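Chitinase A (Cycas revoluta, PDB 4MNK) probably hydrolyses chitin, cutting the chain of linked N-acetylglucosamine units as a plant class V chitinase of glycoside hydrolase family 18. Local coordinates at residues 7-12 against 186-191; 70-75 against 155-160; 234-239 against 315-320. All blocks are in the same frame, centred on the assembly; numbering follows the deposited sequence.

Interaction 1: 7-12 against 186-191; sequences VGFWPA and WVNVMA. With NAG (2-acetamido-2-deoxy-beta-D-glucopyranose), chain B.
The ring of F9 meets N188 at its edge, ND2 standing near the ring plane 3.7 Å from F9 CZ, and the amide is turned almost perpendicular to the ring, the planes 83° apart. The indole of W186 takes the other amide atom at its own edge: OD1 of N188 lies in the ring plane, 3.0 Å from W186 NE1, in a bent hydrogen bond whose donor is tilted 35° from the carbonyl plane. CG2 of V7 approaches the same indole obliquely, 4.2 Å from W186 CZ2. With CG of N188 anti to its carbonyl carbon (chi1 -64°), the amide reaches across from strand 186-190 to the side chains of strand 5-11, inside the TIM barrel of the family. Y32 and F326 also pack against F9, and the hydroxyl of Y32 is hydrogen-bonded to N188 ND2. Further along, M190 lines the glycan pocket, its SD 3.2 Å from O1 of the bound NAG. A leucine in place of N188 would probably leave W186 NE1 and the Y32 hydroxyl without this partner and the indole less firmly fixed in rotation. The buried amide thus has both ends engaged, OD1 by the indole and ND2 by the tyrosine, which fixes which way round it sits and lets a polar group live among aromatic rings in the barrel core.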
ATOM      1  N   VAL A   7      -8.602   5.100  -1.360  1.00  6.49           N
ATOM      2  CA  VAL A   7      -7.211   5.506  -1.523  1.00  6.43           C
ATOM      3  C   VAL A   7      -6.538   4.764  -2.676  1.00  6.06           C
ATOM      4  O   VAL A   7      -6.750   3.566  -2.864  1.00  6.03           O
ATOM      5  CB  VAL A   7      -6.432   5.291  -0.200  1.00  6.48           C
ATOM      6  CG1 VAL A   7      -4.984   5.698  -0.340  1.00  6.88           C
ATOM      7  CG2 VAL A   7      -7.078   6.075   0.934  1.00  6.89           C
ATOM      8  N   GLY A   8      -5.736   5.485  -3.455  1.00  5.95           N
ATOM      9  CA  GLY A   8      -4.969   4.878  -4.540  1.00  5.88           C
ATOM     10  C   GLY A   8      -3.534   5.359  -4.553  1.00  5.81           C
ATOM     11  O   GLY A   8      -3.272   6.540  -4.320  1.00  5.96           O
ATOM     12  N   PHE A   9      -2.612   4.441  -4.830  1.00  5.87           N
ATOM     13  CA  PHE A   9      -1.194   4.766  -4.954  1.00  5.94           C
ATOM     14  C   PHE A   9      -0.777   4.801  -6.414  1.00  5.72           C
ATOM     15  O   PHE A   9      -1.012   3.839  -7.153  1.00  5.89           O
ATOM     16  CB  PHE A   9      -0.344   3.718  -4.236  1.00  6.18           C
ATOM     17  CG  PHE A   9      -0.315   3.871  -2.746  1.00  6.97           C
ATOM     18  CD1 PHE A   9      -1.357   3.384  -1.962  1.00  7.54           C
ATOM     19  CD2 PHE A   9       0.763   4.489  -2.119  1.00  7.30           C
ATOM     20  CE1 PHE A   9      -1.333   3.525  -0.579  1.00  7.99           C
ATOM     21  CE2 PHE A   9       0.797   4.630  -0.735  1.00  8.21           C
ATOM     22  CZ  PHE A   9      -0.256   4.145   0.035  1.00  8.42           C
ATOM     23  N   TRP A  10      -0.152   5.906  -6.822  1.00  5.57           N
ATOM     24  CA  TRP A  10       0.425   6.033  -8.159  1.00  5.66           C
ATOM     25  C   TRP A  10       1.942   6.049  -8.059  1.00  6.03           C
ATOM     26  O   TRP A  10       2.507   6.951  -7.435  1.00  5.87           O
ATOM     27  CB  TRP A  10      -0.060   7.301  -8.863  1.00  5.84           C
ATOM     28  CG  TRP A  10       0.531   7.436 -10.241  1.00  5.83           C
ATOM     29  CD1 TRP A  10       0.127   6.780 -11.365  1.00  6.10           C
ATOM     30  CD2 TRP A  10       1.655   8.245 -10.627  1.00  6.23           C
ATOM     31  NE1 TRP A  10       0.916   7.140 -12.432  1.00  6.16           N
ATOM     32  CE2 TRP A  10       1.864   8.034 -12.009  1.00  6.51           C
ATOM     33  CE3 TRP A  10       2.502   9.129  -9.942  1.00  7.05           C
ATOM     34  CZ2 TRP A  10       2.883   8.676 -12.724  1.00  7.10           C
ATOM     35  CZ3 TRP A  10       3.516   9.769 -10.655  1.00  6.99           C
ATOM     36  CH2 TRP A  10       3.693   9.538 -12.031  1.00  7.12           C
ATOM     37  N   PRO A  11       2.612   5.062  -8.679  1.00  6.27           N
ATOM     38  CA  PRO A  11       4.063   5.028  -8.615  1.00  6.70           C
ATOM     39  C   PRO A  11       4.701   5.788  -9.775  1.00  7.15           C
ATOM     40  O   PRO A  11       4.342   5.579 -10.941  1.00  7.22           O
ATOM     41  CB  PRO A  11       4.370   3.536  -8.694  1.00  6.87           C
ATOM     42  CG  PRO A  11       3.265   2.972  -9.535  1.00  6.90           C
ATOM     43  CD  PRO A  11       2.074   3.905  -9.418  1.00  6.49           C
ATOM     44  N   ALA A  12       5.645   6.664  -9.447  1.00  7.73           N
ATOM     45  CA  ALA A  12       6.299   7.517 -10.438  1.00  8.55           C
ATOM     46  C   ALA A  12       6.999   6.759 -11.573  1.00  9.00           C
ATOM     47  O   ALA A  12       7.136   7.293 -12.671  1.00  9.30           O
ATOM     48  CB  ALA A  12       7.259   8.478  -9.758  1.00  8.76           C
ATOM     49  N   TRP A 186      -4.479   7.946   9.578  1.00  7.38           N
ATOM     50  CA  TRP A 186      -4.784   6.527   9.403  1.00  6.93           C
ATOM     51  C   TRP A 186      -3.529   5.755   9.035  1.00  6.58           C
ATOM     52  O   TRP A 186      -2.479   6.352   8.790  1.00  6.42           O
ATOM     53  CB  TRP A 186      -5.894   6.298   8.364  1.00  7.05           C
ATOM     54  CG  TRP A 186      -5.541   6.589   6.922  1.00  7.09           C
ATOM     55  CD1 TRP A 186      -4.929   5.745   6.037  1.00  7.48           C
ATOM     56  CD2 TRP A 186      -5.829   7.789   6.198  1.00  7.57           C
ATOM     57  NE1 TRP A 186      -4.805   6.353   4.808  1.00  7.72           N
ATOM     58  CE2 TRP A 186      -5.348   7.610   4.880  1.00  7.78           C
ATOM     59  CE3 TRP A 186      -6.431   9.007   6.537  1.00  8.22           C
ATOM     60  CZ2 TRP A 186      -5.456   8.604   3.902  1.00  8.25           C
ATOM     61  CZ3 TRP A 186      -6.539   9.993   5.565  1.00  8.79           C
ATOM     62  CH2 TRP A 186      -6.048   9.786   4.264  1.00  8.76           C
ATOM     63  N   VAL A 187      -3.641   4.429   9.018  1.00  6.41           N
ATOM     64  CA  VAL A 187      -2.582   3.569   8.506  1.00  6.59           C
ATOM     65  C   VAL A 187      -3.105   2.741   7.344  1.00  6.48           C
ATOM     66  O   VAL A 187      -4.279   2.366   7.308  1.00  6.84           O
ATOM     67  CB  VAL A 187      -1.958   2.644   9.590  1.00  6.62           C
ATOM     68  CG1 VAL A 187      -1.282   3.468  10.672  1.00  7.11           C
ATOM     69  CG2 VAL A 187      -2.995   1.687  10.188  1.00  7.11           C
ATOM     70  N   ASN A 188      -2.214   2.479   6.399  1.00  6.21           N
ATOM     71  CA  ASN A 188      -2.519   1.693   5.219  1.00  6.27           C
ATOM     72  C   ASN A 188      -2.037   0.268   5.444  1.00  6.03           C
ATOM     73  O   ASN A 188      -0.835  -0.010   5.423  1.00  6.09           O
ATOM     74  CB  ASN A 188      -1.871   2.333   3.992  1.00  6.68           C
ATOM     75  CG  ASN A 188      -2.442   3.707   3.687  1.00  7.21           C
ATOM     76  OD1 ASN A 188      -3.661   3.888   3.638  1.00  8.49           O
ATOM     77  ND2 ASN A 188      -1.565   4.686   3.490  1.00  8.78           N
ATOM     78  N   VAL A 189      -2.992  -0.625   5.690  1.00  5.98           N
ATOM     79  CA  VAL A 189      -2.695  -2.011   6.040  1.00  5.96           C
ATOM     80  C   VAL A 189      -2.406  -2.819   4.780  1.00  5.96           C
ATOM     81  O   VAL A 189      -3.285  -3.013   3.941  1.00  6.00           O
ATOM     82  CB  VAL A 189      -3.855  -2.661   6.837  1.00  5.95           C
ATOM     83  CG1 VAL A 189      -3.497  -4.081   7.248  1.00  6.01           C
ATOM     84  CG2 VAL A 189      -4.209  -1.824   8.062  1.00  6.34           C
ATOM     85  N   MET A 190      -1.168  -3.288   4.662  1.00  6.11           N
ATOM     86  CA  MET A 190      -0.724  -4.009   3.470  1.00  6.67           C
ATOM     87  C   MET A 190      -1.151  -5.476   3.523  1.00  6.76           C
ATOM     88  O   MET A 190      -0.336  -6.378   3.743  1.00  6.87           O
ATOM     89  CB  MET A 190       0.786  -3.842   3.281  1.00  6.94           C
ATOM     90  CG  MET A 190       1.188  -2.385   3.063  1.00  8.16           C
ATOM     91  SD  MET A 190       2.940  -2.116   2.780  1.00  9.39           S
ATOM     92  CE  MET A 190       3.596  -2.279   4.437  1.00  9.98           C
ATOM     93  N   ALA A 191      -2.445  -5.690   3.298  1.00  7.03           N
ATOM     94  CA  ALA A 191      -3.069  -7.007   3.411  1.00  7.36           C
ATOM     95  C   ALA A 191      -2.919  -7.824   2.125  1.00  7.62           C
ATOM     96  O   ALA A 191      -3.904  -8.209   1.490  1.00  7.87           O
ATOM     97  CB  ALA A 191      -4.531  -6.856   3.790  1.00  7.45           C
TER
HETATM   98  C1  NAG B   1       4.578  -3.288  -0.799  1.00 17.47           C
HETATM   99  C2  NAG B   1       5.082  -1.880  -1.148  1.00 17.03           C
HETATM  100  C3  NAG B   1       5.111  -1.651  -2.661  1.00 17.19           C
HETATM  101  C4  NAG B   1       5.670  -2.840  -3.447  1.00 17.47           C
HETATM  102  C5  NAG B   1       5.037  -4.146  -2.953  1.00 18.03           C
HETATM  103  C6  NAG B   1       5.565  -5.389  -3.673  1.00 19.13           C
HETATM  104  C7  NAG B   1       2.967  -0.683  -0.583  1.00 15.59           C
HETATM  105  C8  NAG B   1       2.385   0.493   0.146  1.00 15.10           C
HETATM  106  N2  NAG B   1       4.299  -0.822  -0.512  1.00 15.94           N
HETATM  107  O1  NAG B   1       4.783  -3.538   0.573  1.00 17.89           O
HETATM  108  O3  NAG B   1       5.846  -0.479  -2.950  1.00 17.75           O
HETATM  109  O4  NAG B   1       5.374  -2.644  -4.814  1.00 16.78           O
HETATM  110  O5  NAG B   1       5.259  -4.270  -1.562  1.00 17.79           O
HETATM  111  O6  NAG B   1       6.951  -5.535  -3.459  1.00 20.32           O
HETATM  112  O7  NAG B   1       2.219  -1.450  -1.193  1.00 15.13           O

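Interaction 2: 70-75 against 155-160; sequences KTLISI and LLTEAV
L72 lays its forked end over L155 and T157, the two methyls dividing the work. CD1 of L72 meets CD1 of L155 at 4.1 Å, while CD2 of L72 fits between the CB of L155, 4.0 Å away, and the hydroxyl of T157, where OG1 is 3.8 Å from it. The methyl CG2 of T157 also comes within 4.1 Å of L72 CD2, so this single methyl touches both arms of the threonine. The leucine crosses each of its partners at about a right angle. No hydrogen bond joins the two segments; the contact is made by side chains alone, because strand 114-119 runs between strands 70-77 and 155-161 and pairs in parallel with both. This is the strand order of the TIM barrel, and L72, L155 and T157 meet on the inner side of its wall. The strand in between carries D116, first aspartate of the DxDxE signature of family 18, which continues with D118 and E120. T157 holds its OG1 in the crowded position between backbone N and carbonyl carbon (chi1 66°), and there the hydroxyl is hydrogen-bonded to OD1 of D116 and to the hydroxyl of Y32. The other carboxylate oxygen, OD2, is hydrogen-bonded to OG of S74. D116 is therefore held through both oxygens, one by each segment, which would limit rotation of its carboxylate. Strand 30-36 pairs with strand 70-77 along the edge away from strand 114-119, and its H30 and Y32 also touch L72.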
ATOM      1  N   LYS A  70      -7.938  14.638  -2.657  1.00  7.05           N
ATOM      2  CA  LYS A  70      -6.745  15.151  -1.990  1.00  7.14           C
ATOM      3  C   LYS A  70      -5.565  14.239  -2.287  1.00  6.42           C
ATOM      4  O   LYS A  70      -5.747  13.104  -2.727  1.00  6.77           O
ATOM      5  CB  LYS A  70      -6.971  15.260  -0.481  1.00  7.72           C
ATOM      6  CG  LYS A  70      -8.021  16.285  -0.089  1.00 10.22           C
ATOM      7  CD  LYS A  70      -8.097  16.446   1.420  1.00 13.69           C
ATOM      8  CE  LYS A  70      -9.260  17.342   1.827  1.00 15.63           C
ATOM      9  NZ  LYS A  70      -9.116  18.737   1.326  1.00 17.13           N
ATOM     10  N   THR A  71      -4.355  14.740  -2.062  1.00  5.92           N
ATOM     11  CA  THR A  71      -3.154  13.975  -2.374  1.00  5.65           C
ATOM     12  C   THR A  71      -2.179  13.930  -1.208  1.00  5.50           C
ATOM     13  O   THR A  71      -2.158  14.822  -0.354  1.00  5.51           O
ATOM     14  CB  THR A  71      -2.423  14.531  -3.606  1.00  5.56           C
ATOM     15  OG1 THR A  71      -2.014  15.875  -3.337  1.00  5.48           O
ATOM     16  CG2 THR A  71      -3.316  14.486  -4.844  1.00  5.84           C
ATOM     17  N   LEU A  72      -1.384  12.869  -1.178  1.00  5.28           N
ATOM     18  CA  LEU A  72      -0.296  12.729  -0.224  1.00  5.24           C
ATOM     19  C   LEU A  72       0.935  12.264  -0.975  1.00  5.16           C
ATOM     20  O   LEU A  72       0.832  11.622  -2.022  1.00  5.25           O
ATOM     21  CB  LEU A  72      -0.642  11.724   0.884  1.00  5.31           C
ATOM     22  CG  LEU A  72      -1.757  12.081   1.881  1.00  5.47           C
ATOM     23  CD1 LEU A  72      -3.151  11.751   1.347  1.00  6.76           C
ATOM     24  CD2 LEU A  72      -1.528  11.389   3.219  1.00  6.41           C
ATOM     25  N   ILE A  73       2.102  12.607  -0.453  1.00  5.13           N
ATOM     26  CA  ILE A  73       3.344  12.095  -1.011  1.00  5.74           C
ATOM     27  C   ILE A  73       3.954  11.091  -0.033  1.00  5.42           C
ATOM     28  O   ILE A  73       4.112  11.378   1.156  1.00  5.63           O
ATOM     29  CB  ILE A  73       4.318  13.235  -1.432  1.00  6.20           C
ATOM     30  CG1 ILE A  73       5.581  12.663  -2.088  1.00  6.91           C
ATOM     31  CG2 ILE A  73       4.628  14.174  -0.263  1.00  6.59           C
ATOM     32  CD1 ILE A  73       6.333  13.660  -2.948  1.00  8.36           C
ATOM     33  N   SER A  74       4.236   9.894  -0.541  1.00  5.69           N
ATOM     34  CA  SER A  74       4.789   8.816   0.267  1.00  5.89           C
ATOM     35  C   SER A  74       6.310   8.808   0.191  1.00  5.96           C
ATOM     36  O   SER A  74       6.891   8.909  -0.893  1.00  6.21           O
ATOM     37  CB  SER A  74       4.215   7.466  -0.176  1.00  6.11           C
ATOM     38  OG  SER A  74       4.692   6.410   0.638  1.00  6.71           O
ATOM     39  N   ILE A  75       6.940   8.688   1.355  1.00  6.16           N
ATOM     40  CA  ILE A  75       8.388   8.713   1.481  1.00  6.59           C
ATOM     41  C   ILE A  75       8.888   7.310   1.802  1.00  6.65           C
ATOM     42  O   ILE A  75       8.433   6.682   2.764  1.00  6.66           O
ATOM     43  CB  ILE A  75       8.826   9.679   2.608  1.00  6.82           C
ATOM     44  CG1 ILE A  75       8.335  11.102   2.314  1.00  7.35           C
ATOM     45  CG2 ILE A  75      10.345   9.638   2.803  1.00  7.23           C
ATOM     46  CD1 ILE A  75       8.290  12.008   3.538  1.00  9.10           C
ATOM     47  N   LEU A 155      -1.934  15.979   6.452  1.00  7.17           N
ATOM     48  CA  LEU A 155      -2.279  14.624   6.845  1.00  6.97           C
ATOM     49  C   LEU A 155      -0.994  13.831   7.044  1.00  6.75           C
ATOM     50  O   LEU A 155       0.028  14.126   6.428  1.00  6.80           O
ATOM     51  CB  LEU A 155      -3.159  13.952   5.791  1.00  7.18           C
ATOM     52  CG  LEU A 155      -4.507  14.603   5.460  1.00  7.57           C
ATOM     53  CD1 LEU A 155      -5.109  13.953   4.228  1.00  8.76           C
ATOM     54  CD2 LEU A 155      -5.483  14.537   6.633  1.00  9.10           C
ATOM     55  N   LEU A 156      -1.048  12.837   7.923  1.00  6.54           N
ATOM     56  CA  LEU A 156       0.078  11.947   8.144  1.00  6.46           C
ATOM     57  C   LEU A 156      -0.414  10.517   8.219  1.00  6.12           C
ATOM     58  O   LEU A 156      -1.256  10.180   9.053  1.00  6.30           O
ATOM     59  CB  LEU A 156       0.840  12.320   9.420  1.00  6.63           C
ATOM     60  CG  LEU A 156       2.066  11.451   9.726  1.00  6.97           C
ATOM     61  CD1 LEU A 156       3.136  11.588   8.646  1.00  7.82           C
ATOM     62  CD2 LEU A 156       2.630  11.773  11.101  1.00  7.88           C
ATOM     63  N   THR A 157       0.109   9.679   7.330  1.00  5.86           N
ATOM     64  CA  THR A 157      -0.224   8.263   7.325  1.00  5.88           C
ATOM     65  C   THR A 157       1.052   7.436   7.253  1.00  5.75           C
ATOM     66  O   THR A 157       2.143   7.976   7.047  1.00  5.56           O
ATOM     67  CB  THR A 157      -1.189   7.896   6.157  1.00  5.85           C
ATOM     68  OG1 THR A 157      -0.532   8.071   4.894  1.00  5.93           O
ATOM     69  CG2 THR A 157      -2.441   8.760   6.194  1.00  6.48           C
ATOM     70  N   GLU A 158       0.926   6.133   7.460  1.00  5.83           N
ATOM     71  CA  GLU A 158       2.048   5.230   7.234  1.00  6.17           C
ATOM     72  C   GLU A 158       1.559   3.872   6.754  1.00  6.15           C
ATOM     73  O   GLU A 158       0.429   3.467   7.052  1.00  6.12           O
ATOM     74  CB  GLU A 158       2.912   5.074   8.491  1.00  6.42           C
ATOM     75  CG  GLU A 158       2.354   4.081   9.500  1.00  7.28           C
ATOM     76  CD  GLU A 158       3.124   4.036  10.801  1.00  8.00           C
ATOM     77  OE1 GLU A 158       3.093   2.972  11.454  1.00  9.57           O
ATOM     78  OE2 GLU A 158       3.753   5.052  11.173  1.00  8.94           O
ATOM     79  N   ALA A 159       2.416   3.182   6.010  1.00  6.03           N
ATOM     80  CA  ALA A 159       2.175   1.803   5.628  1.00  6.44           C
ATOM     81  C   ALA A 159       2.475   0.909   6.822  1.00  6.44           C
ATOM     82  O   ALA A 159       3.468   1.113   7.531  1.00  6.95           O
ATOM     83  CB  ALA A 159       3.055   1.425   4.451  1.00  7.01           C
ATOM     84  N   VAL A 160       1.610  -0.075   7.050  1.00  6.33           N
ATOM     85  CA  VAL A 160       1.858  -1.079   8.075  1.00  6.44           C
ATOM     86  C   VAL A 160       1.748  -2.484   7.499  1.00  6.38           C
ATOM     87  O   VAL A 160       1.009  -2.727   6.539  1.00  6.52           O
ATOM     88  CB  VAL A 160       0.946  -0.922   9.334  1.00  6.40           C
ATOM     89  CG1 VAL A 160       1.169   0.428  10.006  1.00  6.79           C
ATOM     90  CG2 VAL A 160      -0.524  -1.117   8.994  1.00  6.40           C
TER

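Interaction 3: 234-239 against 315-320; sequences LVLGIP and QYAKEK
The backbone O of Y316 accepts a hydrogen bond from K320 N at 2.8 Å, part of the last turn of helix 307-319, and the side chain of the same tyrosine leaves the helix at a slant, its ring edge coming up to the strand. There CD2 of L236 lies near the ring plane, 4.2 Å from Y316 CD2. CD2 of L236 also rests 4.2 Å from the CB of A317, so one branch of the leucine fills the angle between two successive helix residues. L236 reaches out with CG anti to its backbone N (chi1 177°), and its side chain crosses that of Y316 at about a right angle. One face of the tyrosine ring carries K320 CG, 3.4 Å above the plane and offset toward the rim, while NZ of that lysine forms a salt bridge with E222. The contact is apolar packing on the outer side of the barrel wall, the usual place of the helices in a TIM barrel. Strand 234-247 lies here between strands 186-190 and 324-328, L236 being tied to the latter by backbone bonds with G324 and F326, and Y316 is wedged against S218 and I221 of the adjoining helix 217-227.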
ATOM      1  N   LEU A 234      -7.946   2.337  10.353  1.00  8.72           N
ATOM      2  CA  LEU A 234      -7.441   1.277   9.484  1.00  8.36           C
ATOM      3  C   LEU A 234      -8.001   1.396   8.078  1.00  7.71           C
ATOM      4  O   LEU A 234      -9.214   1.506   7.887  1.00  7.85           O
ATOM      5  CB  LEU A 234      -7.770  -0.108  10.051  1.00  8.38           C
ATOM      6  CG  LEU A 234      -7.211  -0.499  11.423  1.00  8.66           C
ATOM      7  CD1 LEU A 234      -7.834  -1.806  11.876  1.00  9.30           C
ATOM      8  CD2 LEU A 234      -5.691  -0.607  11.413  1.00  9.35           C
ATOM      9  N   VAL A 235      -7.102   1.372   7.100  1.00  7.00           N
ATOM     10  CA  VAL A 235      -7.478   1.383   5.694  1.00  6.61           C
ATOM     11  C   VAL A 235      -6.967   0.086   5.067  1.00  6.36           C
ATOM     12  O   VAL A 235      -5.768  -0.193   5.074  1.00  6.36           O
ATOM     13  CB  VAL A 235      -6.939   2.649   4.982  1.00  6.43           C
ATOM     14  CG1 VAL A 235      -7.140   2.567   3.481  1.00  6.24           C
ATOM     15  CG2 VAL A 235      -7.637   3.883   5.527  1.00  7.10           C
ATOM     16  N   LEU A 236      -7.895  -0.724   4.560  1.00  6.24           N
ATOM     17  CA  LEU A 236      -7.570  -2.061   4.064  1.00  6.27           C
ATOM     18  C   LEU A 236      -6.948  -2.046   2.671  1.00  6.15           C
ATOM     19  O   LEU A 236      -7.578  -1.610   1.708  1.00  6.22           O
ATOM     20  CB  LEU A 236      -8.823  -2.940   4.061  1.00  6.42           C
ATOM     21  CG  LEU A 236      -8.662  -4.356   3.499  1.00  6.86           C
ATOM     22  CD1 LEU A 236      -7.781  -5.228   4.388  1.00  7.69           C
ATOM     23  CD2 LEU A 236     -10.025  -5.000   3.296  1.00  7.69           C
ATOM     24  N   GLY A 237      -5.723  -2.553   2.565  1.00  5.90           N
ATOM     25  CA  GLY A 237      -5.046  -2.642   1.277  1.00  6.12           C
ATOM     26  C   GLY A 237      -5.561  -3.772   0.413  1.00  6.06           C
ATOM     27  O   GLY A 237      -5.830  -4.871   0.909  1.00  6.20           O
ATOM     28  N   ILE A 238      -5.705  -3.483  -0.878  1.00  5.91           N
ATOM     29  CA  ILE A 238      -6.104  -4.460  -1.885  1.00  6.06           C
ATOM     30  C   ILE A 238      -5.123  -4.327  -3.051  1.00  5.83           C
ATOM     31  O   ILE A 238      -4.924  -3.220  -3.567  1.00  5.63           O
ATOM     32  CB  ILE A 238      -7.555  -4.216  -2.384  1.00  6.26           C
ATOM     33  CG1 ILE A 238      -8.547  -4.214  -1.209  1.00  6.93           C
ATOM     34  CG2 ILE A 238      -7.947  -5.251  -3.450  1.00  6.70           C
ATOM     35  CD1 ILE A 238      -9.958  -3.762  -1.560  1.00  7.86           C
ATOM     36  N   PRO A 239      -4.495  -5.442  -3.465  1.00  5.87           N
ATOM     37  CA  PRO A 239      -3.530  -5.359  -4.558  1.00  6.02           C
ATOM     38  C   PRO A 239      -4.192  -5.292  -5.934  1.00  5.98           C
ATOM     39  O   PRO A 239      -5.225  -5.932  -6.166  1.00  6.31           O
ATOM     40  CB  PRO A 239      -2.746  -6.662  -4.417  1.00  6.07           C
ATOM     41  CG  PRO A 239      -3.731  -7.623  -3.859  1.00  6.34           C
ATOM     42  CD  PRO A 239      -4.634  -6.822  -2.956  1.00  6.09           C
ATOM     43  N   GLN A 315     -16.883  -4.709   1.146  1.00  7.84           N
ATOM     44  CA  GLN A 315     -18.008  -4.915   2.052  1.00  8.25           C
ATOM     45  C   GLN A 315     -17.517  -5.377   3.425  1.00  8.33           C
ATOM     46  O   GLN A 315     -18.027  -4.928   4.451  1.00  8.12           O
ATOM     47  CB  GLN A 315     -19.018  -5.905   1.463  1.00  8.42           C
ATOM     48  CG  GLN A 315     -20.332  -5.999   2.242  1.00  9.41           C
ATOM     49  CD  GLN A 315     -21.057  -4.667   2.368  1.00 10.60           C
ATOM     50  OE1 GLN A 315     -21.021  -3.831   1.463  1.00 11.68           O
ATOM     51  NE2 GLN A 315     -21.727  -4.471   3.495  1.00 11.99           N
ATOM     52  N   TYR A 316     -16.523  -6.266   3.433  1.00  8.48           N
ATOM     53  CA  TYR A 316     -15.861  -6.680   4.672  1.00  8.93           C
ATOM     54  C   TYR A 316     -15.340  -5.469   5.451  1.00  8.83           C
ATOM     55  O   TYR A 316     -15.575  -5.354   6.655  1.00  8.85           O
ATOM     56  CB  TYR A 316     -14.725  -7.676   4.389  1.00  9.04           C
ATOM     57  CG  TYR A 316     -13.806  -7.900   5.574  1.00  9.87           C
ATOM     58  CD1 TYR A 316     -14.110  -8.849   6.550  1.00 10.66           C
ATOM     59  CD2 TYR A 316     -12.638  -7.148   5.728  1.00 10.67           C
ATOM     60  CE1 TYR A 316     -13.272  -9.047   7.646  1.00 11.60           C
ATOM     61  CE2 TYR A 316     -11.799  -7.336   6.821  1.00 11.76           C
ATOM     62  CZ  TYR A 316     -12.121  -8.287   7.770  1.00 12.03           C
ATOM     63  OH  TYR A 316     -11.285  -8.465   8.846  1.00 13.49           O
ATOM     64  N   ALA A 317     -14.629  -4.573   4.766  1.00  8.91           N
ATOM     65  CA  ALA A 317     -14.082  -3.369   5.393  1.00  9.17           C
ATOM     66  C   ALA A 317     -15.184  -2.510   6.002  1.00  9.67           C
ATOM     67  O   ALA A 317     -15.031  -1.978   7.106  1.00  9.16           O
ATOM     68  CB  ALA A 317     -13.253  -2.564   4.390  1.00  9.21           C
ATOM     69  N   LYS A 318     -16.303  -2.394   5.291  1.00 10.34           N
ATOM     70  CA  LYS A 318     -17.450  -1.653   5.804  1.00 11.39           C
ATOM     71  C   LYS A 318     -18.054  -2.329   7.037  1.00 11.57           C
ATOM     72  O   LYS A 318     -18.338  -1.654   8.029  1.00 11.60           O
ATOM     73  CB  LYS A 318     -18.505  -1.440   4.713  1.00 11.87           C
ATOM     74  CG  LYS A 318     -19.424  -0.256   4.990  1.00 13.64           C
ATOM     75  CD  LYS A 318     -20.065   0.292   3.722  1.00 16.18           C
ATOM     76  CE  LYS A 318     -21.390  -0.379   3.426  1.00 17.67           C
ATOM     77  NZ  LYS A 318     -22.131   0.343   2.356  1.00 18.49           N
ATOM     78  N   GLU A 319     -18.222  -3.653   6.974  1.00 11.82           N
ATOM     79  CA  GLU A 319     -18.730  -4.460   8.093  1.00 12.34           C
ATOM     80  C   GLU A 319     -17.844  -4.333   9.331  1.00 11.95           C
ATOM     81  O   GLU A 319     -18.338  -4.292  10.460  1.00 11.98           O
ATOM     82  CB  GLU A 319     -18.814  -5.940   7.703  1.00 12.89           C
ATOM     83  CG  GLU A 319     -19.861  -6.296   6.654  1.00 15.28           C
ATOM     84  CD  GLU A 319     -19.578  -7.628   5.957  1.00 17.72           C
ATOM     85  OE1 GLU A 319     -18.632  -8.345   6.360  1.00 18.83           O
ATOM     86  OE2 GLU A 319     -20.303  -7.962   4.997  1.00 19.17           O
ATOM     87  N   LYS A 320     -16.533  -4.280   9.106  1.00 11.47           N
ATOM     88  CA  LYS A 320     -15.568  -4.158  10.195  1.00 11.19           C
ATOM     89  C   LYS A 320     -15.372  -2.717  10.661  1.00 10.81           C
ATOM     90  O   LYS A 320     -14.562  -2.456  11.554  1.00 10.87           O
ATOM     91  CB  LYS A 320     -14.224  -4.789   9.809  1.00 11.33           C
ATOM     92  CG  LYS A 320     -14.241  -6.310   9.707  1.00 11.90           C
ATOM     93  CD  LYS A 320     -14.660  -6.999  11.011  1.00 12.08           C
ATOM     94  CE  LYS A 320     -13.629  -6.815  12.114  1.00 12.41           C
ATOM     95  NZ  LYS A 320     -14.064  -7.447  13.390  1.00 13.18           N
TER

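In the fold
From the N terminus, strand 5-11 opens interaction 1, which closes only at strand 186-190. Within that long span lies the whole of interaction 2, from strand 70-77 to strand 155-161. Interaction 3 follows in series, from strand 234-247 to helix 307-319; none of the three cross. Interactions 1 and 2 join strands through the barrel interior, whereas interaction 3 fixes a helix to the outside. Strand 186-190 links them all: N188 N and M190 N probably bond to E158 O and V160 O of interaction 2, and V189 probably bonds to V235 O and G237 N of interaction 3. Interactions 2 and 3 do not touch, their centres about 17 Å apart.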